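Local atomic coordinates of protein RIF2 (PDB entry 4BJ1), a protein that takes part in transcriptional silencing and telomere length regulation in budding yeast, interacting with RIF1 and with the C-terminus of RAP1. Residues K46-F51 / K212-E217; E170-L175 / T203-K208. All blocks are in the same frame, centred on the assembly; numbering follows the deposited sequence.

Contact 1. Residues K46-F51 / K212-E217; sequences KNCIVF and KYTVFE
Phe51 and Tyr213 meet ring to ring where strands 48-53 and 213-217 run side by side. The edge of Phe51 is directed at the face of Tyr213 in an offset edge-to-face pair, with centroids 5.2 Å apart and planes at 74°. Phe51 CE2 lies 3.4 Å from Tyr213 CD2. Tyr213 CG sits between its backbone N and carbonyl carbon (chi1 71°). Val215 CG2 packs against Phe51 CB at 3.7 Å, on the same side of the sheet. Val50 and Thr214 lie side by side on the other side and point the same way, touching through their CG2 methyls.

A parallel ladder positions these side chains. Thr214 N donates to Ile49 O at 2.9 Å, Thr214 O accepts from Phe51 N at 3.1 Å, and Phe216 N donates to Phe51 O at 2.7 Å. Thr214 is thus gripped through both its N-H and its carbonyl.

Strand 213-217 is outermost within the chain's sheet, and strand 48-53 pairs on its other edge with strand 184-192, giving the 5-1-4-3-2 strand order of the ASCE P-loop NTPase fold. Helix 199-208 covers Phe51 and Tyr213, while helix 32-42 packs on Val50 and Thr214 through Phe37.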
loop_
_atom_site.group_PDB
_atom_site.type_symbol
_atom_site.label_atom_id
_atom_site.label_comp_id
_atom_site.label_asym_id
_atom_site.label_seq_id
_atom_site.Cartn_x
_atom_site.Cartn_y
_atom_site.Cartn_z
ATOM N N LYS A 46 -2.267 -16.639 24.767
ATOM C CA LYS A 46 -1.267 -16.623 25.837
ATOM C C LYS A 46 -0.795 -15.185 26.111
ATOM O O LYS A 46 -0.498 -14.453 25.167
ATOM C CB LYS A 46 -0.079 -17.527 25.468
ATOM N N ASN A 47 -0.752 -14.772 27.400
ATOM C CA ASN A 47 -0.280 -13.432 27.779
ATOM C C ASN A 47 1.227 -13.383 27.599
ATOM O O ASN A 47 1.920 -14.262 28.111
ATOM C CB ASN A 47 -0.537 -13.095 29.267
ATOM C CG ASN A 47 -1.846 -13.492 29.877
ATOM O OD1 ASN A 47 -2.840 -12.786 29.760
ATOM N ND2 ASN A 47 -1.820 -14.525 30.705
ATOM N N CYS A 48 1.749 -12.370 26.907
ATOM C CA CYS A 48 3.203 -12.207 26.841
ATOM C C CYS A 48 3.616 -10.753 26.723
ATOM O O CYS A 48 2.863 -9.902 26.253
ATOM C CB CYS A 48 3.900 -13.087 25.800
ATOM S SG CYS A 48 5.658 -13.422 26.171
ATOM N N ILE A 49 4.807 -10.492 27.239
ATOM C CA ILE A 49 5.461 -9.213 27.244
ATOM C C ILE A 49 6.597 -9.329 26.236
ATOM O O ILE A 49 7.414 -10.249 26.342
ATOM C CB ILE A 49 5.940 -8.900 28.678
ATOM C CG1 ILE A 49 4.734 -8.831 29.635
ATOM C CG2 ILE A 49 6.765 -7.608 28.707
ATOM C CD1 ILE A 49 5.002 -9.284 30.977
ATOM N N VAL A 50 6.604 -8.436 25.223
ATOM C CA VAL A 50 7.617 -8.406 24.166
ATOM C C VAL A 50 8.395 -7.100 24.217
ATOM O O VAL A 50 7.792 -6.029 24.232
ATOM C CB VAL A 50 7.030 -8.638 22.746
ATOM C CG1 VAL A 50 8.120 -8.581 21.679
ATOM C CG2 VAL A 50 6.273 -9.955 22.655
ATOM N N PHE A 51 9.731 -7.192 24.207
ATOM C CA PHE A 51 10.631 -6.046 24.140
ATOM C C PHE A 51 11.252 -6.007 22.753
ATOM O O PHE A 51 11.678 -7.036 22.225
ATOM C CB PHE A 51 11.747 -6.141 25.186
ATOM C CG PHE A 51 11.340 -5.869 26.614
ATOM C CD1 PHE A 51 11.378 -4.577 27.130
ATOM C CD2 PHE A 51 10.968 -6.911 27.459
ATOM C CE1 PHE A 51 11.014 -4.327 28.454
ATOM C CE2 PHE A 51 10.605 -6.660 28.784
ATOM C CZ PHE A 51 10.629 -5.369 29.271
ATOM N N LYS A 212 6.329 -14.783 31.553
ATOM C CA LYS A 212 7.738 -14.621 31.193
ATOM C C LYS A 212 7.820 -13.742 29.962
ATOM O O LYS A 212 7.027 -13.918 29.035
ATOM C CB LYS A 212 8.427 -15.976 30.937
ATOM C CG LYS A 212 9.152 -16.563 32.153
ATOM C CD LYS A 212 8.299 -17.552 32.968
ATOM C CE LYS A 212 8.387 -18.985 32.483
ATOM N NZ LYS A 212 7.573 -19.222 31.257
ATOM N N TYR A 213 8.756 -12.782 29.963
ATOM C CA TYR A 213 8.930 -11.854 28.856
ATOM C C TYR A 213 9.919 -12.349 27.818
ATOM O O TYR A 213 10.912 -12.996 28.156
ATOM C CB TYR A 213 9.287 -10.434 29.351
ATOM C CG TYR A 213 10.678 -10.272 29.928
ATOM C CD1 TYR A 213 10.913 -10.444 31.290
ATOM C CD2 TYR A 213 11.747 -9.888 29.125
ATOM C CE1 TYR A 213 12.190 -10.275 31.831
ATOM C CE2 TYR A 213 13.026 -9.713 29.652
ATOM C CZ TYR A 213 13.245 -9.908 31.005
ATOM O OH TYR A 213 14.508 -9.734 31.520
ATOM N N THR A 214 9.644 -12.029 26.557
ATOM C CA THR A 214 10.506 -12.348 25.422
ATOM C C THR A 214 11.132 -11.031 24.898
ATOM O O THR A 214 10.627 -9.943 25.202
ATOM C CB THR A 214 9.778 -13.238 24.368
ATOM O OG1 THR A 214 10.601 -13.420 23.216
ATOM C CG2 THR A 214 8.429 -12.695 23.938
ATOM N N VAL A 215 12.276 -11.139 24.189
ATOM C CA VAL A 215 13.022 -10.006 23.623
ATOM C C VAL A 215 13.323 -10.234 22.126
ATOM O O VAL A 215 13.707 -11.336 21.718
ATOM C CB VAL A 215 14.300 -9.645 24.455
ATOM C CG1 VAL A 215 15.209 -8.656 23.726
ATOM C CG2 VAL A 215 13.937 -9.106 25.837
ATOM N N PHE A 216 13.112 -9.183 21.317
ATOM C CA PHE A 216 13.430 -9.189 19.900
ATOM C C PHE A 216 14.488 -8.140 19.572
ATOM O O PHE A 216 14.238 -6.934 19.680
ATOM C CB PHE A 216 12.200 -9.084 18.993
ATOM C CG PHE A 216 12.550 -9.535 17.595
ATOM C CD1 PHE A 216 12.534 -10.883 17.258
ATOM C CD2 PHE A 216 12.959 -8.616 16.631
ATOM C CE1 PHE A 216 12.905 -11.302 15.979
ATOM C CE2 PHE A 216 13.322 -9.037 15.348
ATOM C CZ PHE A 216 13.302 -10.375 15.035
ATOM N N GLU A 217 15.687 -8.627 19.204
ATOM C CA GLU A 217 16.854 -7.816 18.870
ATOM C C GLU A 217 16.818 -7.407 17.400
ATOM O O GLU A 217 17.010 -8.233 16.502
ATOM C CB GLU A 217 18.154 -8.570 19.219
ATOM C CG GLU A 217 19.377 -7.681 19.406
ATOM C CD GLU A 217 19.419 -6.828 20.662
ATOM O OE1 GLU A 217 19.133 -7.355 21.764
ATOM O OE2 GLU A 217 19.777 -5.634 20.544
#

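Contact 2. Residues E170-L175 / T203-K208; sequences EFINVL and TSLKKK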
loop_
_atom_site.group_PDB
_atom_site.type_symbol
_atom_site.label_atom_id
_atom_site.label_comp_id
_atom_site.label_asym_id
_atom_site.label_seq_id
_atom_site.Cartn_x
_atom_site.Cartn_y
_atom_site.Cartn_z
ATOM N N GLU A 170 0.652 0.329 39.416
ATOM C CA GLU A 170 -0.766 0.338 39.055
ATOM C C GLU A 170 -0.987 -0.503 37.759
ATOM O O GLU A 170 -1.976 -1.242 37.673
ATOM C CB GLU A 170 -1.203 1.801 38.851
ATOM C CG GLU A 170 -2.700 2.058 38.925
ATOM C CD GLU A 170 -3.123 3.519 38.950
ATOM O OE1 GLU A 170 -2.282 4.395 39.269
ATOM O OE2 GLU A 170 -4.299 3.795 38.621
ATOM N N PHE A 171 -0.036 -0.407 36.787
ATOM C CA PHE A 171 -0.027 -1.138 35.523
ATOM C C PHE A 171 0.209 -2.620 35.738
ATOM O O PHE A 171 -0.563 -3.424 35.213
ATOM C CB PHE A 171 0.996 -0.533 34.523
ATOM C CG PHE A 171 1.147 -1.211 33.172
ATOM C CD1 PHE A 171 0.036 -1.692 32.484
ATOM C CD2 PHE A 171 2.389 -1.313 32.563
ATOM C CE1 PHE A 171 0.177 -2.303 31.234
ATOM C CE2 PHE A 171 2.529 -1.930 31.315
ATOM C CZ PHE A 171 1.420 -2.406 30.652
ATOM N N ILE A 172 1.259 -2.983 36.513
ATOM C CA ILE A 172 1.598 -4.380 36.832
ATOM C C ILE A 172 0.477 -5.035 37.682
ATOM O O ILE A 172 0.317 -6.264 37.658
ATOM C CB ILE A 172 3.016 -4.518 37.450
ATOM C CG1 ILE A 172 4.092 -3.884 36.543
ATOM C CG2 ILE A 172 3.362 -5.983 37.748
ATOM C CD1 ILE A 172 5.407 -3.576 37.283
ATOM N N ASN A 173 -0.328 -4.200 38.374
ATOM C CA ASN A 173 -1.495 -4.630 39.139
ATOM C C ASN A 173 -2.651 -5.049 38.192
ATOM O O ASN A 173 -3.260 -6.112 38.377
ATOM C CB ASN A 173 -1.921 -3.535 40.120
ATOM C CG ASN A 173 -0.991 -3.337 41.310
ATOM O OD1 ASN A 173 0.013 -4.047 41.505
ATOM N ND2 ASN A 173 -1.278 -2.315 42.097
ATOM N N VAL A 174 -2.903 -4.239 37.146
ATOM C CA VAL A 174 -3.900 -4.539 36.117
ATOM C C VAL A 174 -3.437 -5.812 35.399
ATOM O O VAL A 174 -4.222 -6.758 35.246
ATOM C CB VAL A 174 -4.151 -3.360 35.143
ATOM C CG1 VAL A 174 -5.078 -3.766 34.002
ATOM C CG2 VAL A 174 -4.733 -2.162 35.873
ATOM N N LEU A 175 -2.145 -5.876 35.050
ATOM C CA LEU A 175 -1.624 -7.049 34.364
ATOM C C LEU A 175 -1.784 -8.333 35.182
ATOM O O LEU A 175 -2.219 -9.332 34.613
ATOM C CB LEU A 175 -0.178 -6.862 33.875
ATOM C CG LEU A 175 0.081 -5.816 32.804
ATOM C CD1 LEU A 175 1.528 -5.752 32.497
ATOM C CD2 LEU A 175 -0.680 -6.098 31.545
ATOM N N THR A 203 12.838 -5.436 34.999
ATOM C CA THR A 203 13.030 -6.029 36.319
ATOM C C THR A 203 11.749 -5.989 37.153
ATOM O O THR A 203 11.522 -6.916 37.928
ATOM C CB THR A 203 14.236 -5.404 37.022
ATOM O OG1 THR A 203 14.271 -4.003 36.738
ATOM C CG2 THR A 203 15.550 -6.045 36.593
ATOM N N SER A 204 10.909 -4.941 36.991
ATOM C CA SER A 204 9.641 -4.821 37.723
ATOM C C SER A 204 8.587 -5.790 37.160
ATOM O O SER A 204 7.832 -6.396 37.921
ATOM C CB SER A 204 9.130 -3.384 37.685
ATOM O OG SER A 204 8.339 -3.091 38.826
ATOM N N LEU A 205 8.557 -5.940 35.820
ATOM C CA LEU A 205 7.652 -6.830 35.089
ATOM C C LEU A 205 8.023 -8.287 35.368
ATOM O O LEU A 205 7.130 -9.114 35.544
ATOM C CB LEU A 205 7.697 -6.537 33.564
ATOM C CG LEU A 205 6.716 -5.492 32.921
ATOM C CD1 LEU A 205 5.283 -5.943 32.958
ATOM C CD2 LEU A 205 6.843 -4.092 33.513
ATOM N N LYS A 206 9.331 -8.594 35.448
ATOM C CA LYS A 206 9.806 -9.947 35.736
ATOM C C LYS A 206 9.505 -10.371 37.190
ATOM O O LYS A 206 8.969 -11.465 37.408
ATOM C CB LYS A 206 11.304 -10.092 35.414
ATOM N N LYS A 207 9.812 -9.485 38.165
ATOM C CA LYS A 207 9.647 -9.723 39.605
ATOM C C LYS A 207 8.206 -9.852 40.091
ATOM O O LYS A 207 7.934 -10.706 40.941
ATOM C CB LYS A 207 10.369 -8.643 40.427
ATOM N N LYS A 208 7.298 -9.000 39.582
ATOM C CA LYS A 208 5.897 -8.963 40.026
ATOM C C LYS A 208 4.891 -9.850 39.220
ATOM O O LYS A 208 3.782 -10.087 39.707
ATOM C CB LYS A 208 5.403 -7.502 40.064
ATOM C CG LYS A 208 5.876 -6.671 41.266
ATOM C CD LYS A 208 5.340 -5.215 41.253
ATOM C CE LYS A 208 3.852 -5.059 41.536
ATOM N NZ LYS A 208 3.498 -5.376 42.947
#
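Two neighbouring helices of the ASCE domain, the P-loop NTPase-like core of this AAA+ fold, pack here through a small, mainly apolar interface beside the parallel sheet. Segments 170-175 and 203-208 run in broadly the same direction, their axes inclined at 40° and 10.6 Å apart at closest approach. Side chains alone bridge them, and no hydrogen bond crosses.

Ile172 is the central residue. Its CB points toward the opposing helix, and the two arms of the side chain reach different residues. The longer arm ends in CD1, which meets Ser204 OG at 3.3 Å and Leu205 CD2 at 4.1 Å. Deeper in, Leu175 CD1 touches Leu205 CD1 at 3.8 Å. Leu175 also packs on Phe186 and Val188 of strand 184-192, which ties the helix pair to the sheet beneath. Its CD1 lies in addition over one face of the Phe171 ring, offset toward the rim.

Toward solvent the character changes: Lys208 is exposed, and its chain is bent at chi3 (71°) and chi4 (69°), which set the positions of CE and NZ. Lys208 CE and Lys208 NZ each lie 4.0 Å from Asn173 OD1, a loose approach with no hydrogen bond. The side chains of Ile172 and Lys208 cross at about a right angle, with Ile172 CG2 set 3.4 Å from Lys208 CB.

In the fold
The centres of contacts 1 and 2 lie 14 Å apart, on the same side of the chain's centre. Along the chain the order is strand 48-53, helix 165-180, helix 199-208 and strand 213-217, so both halves of contact 2 fall between the two halves of contact 1. Helix 199-208 leads into strand 213-217, and the contacts touch directly: Tyr213 CE1 is 3.7 Å from Lys206 CB, and Ile49 CD1 is 3.9 Å from Leu205 CD1. Contact 1 joins strands within the five-stranded parallel sheet and contact 2 joins helices packed beside it, together forming one layered region of the P-loop NTPase-like domain.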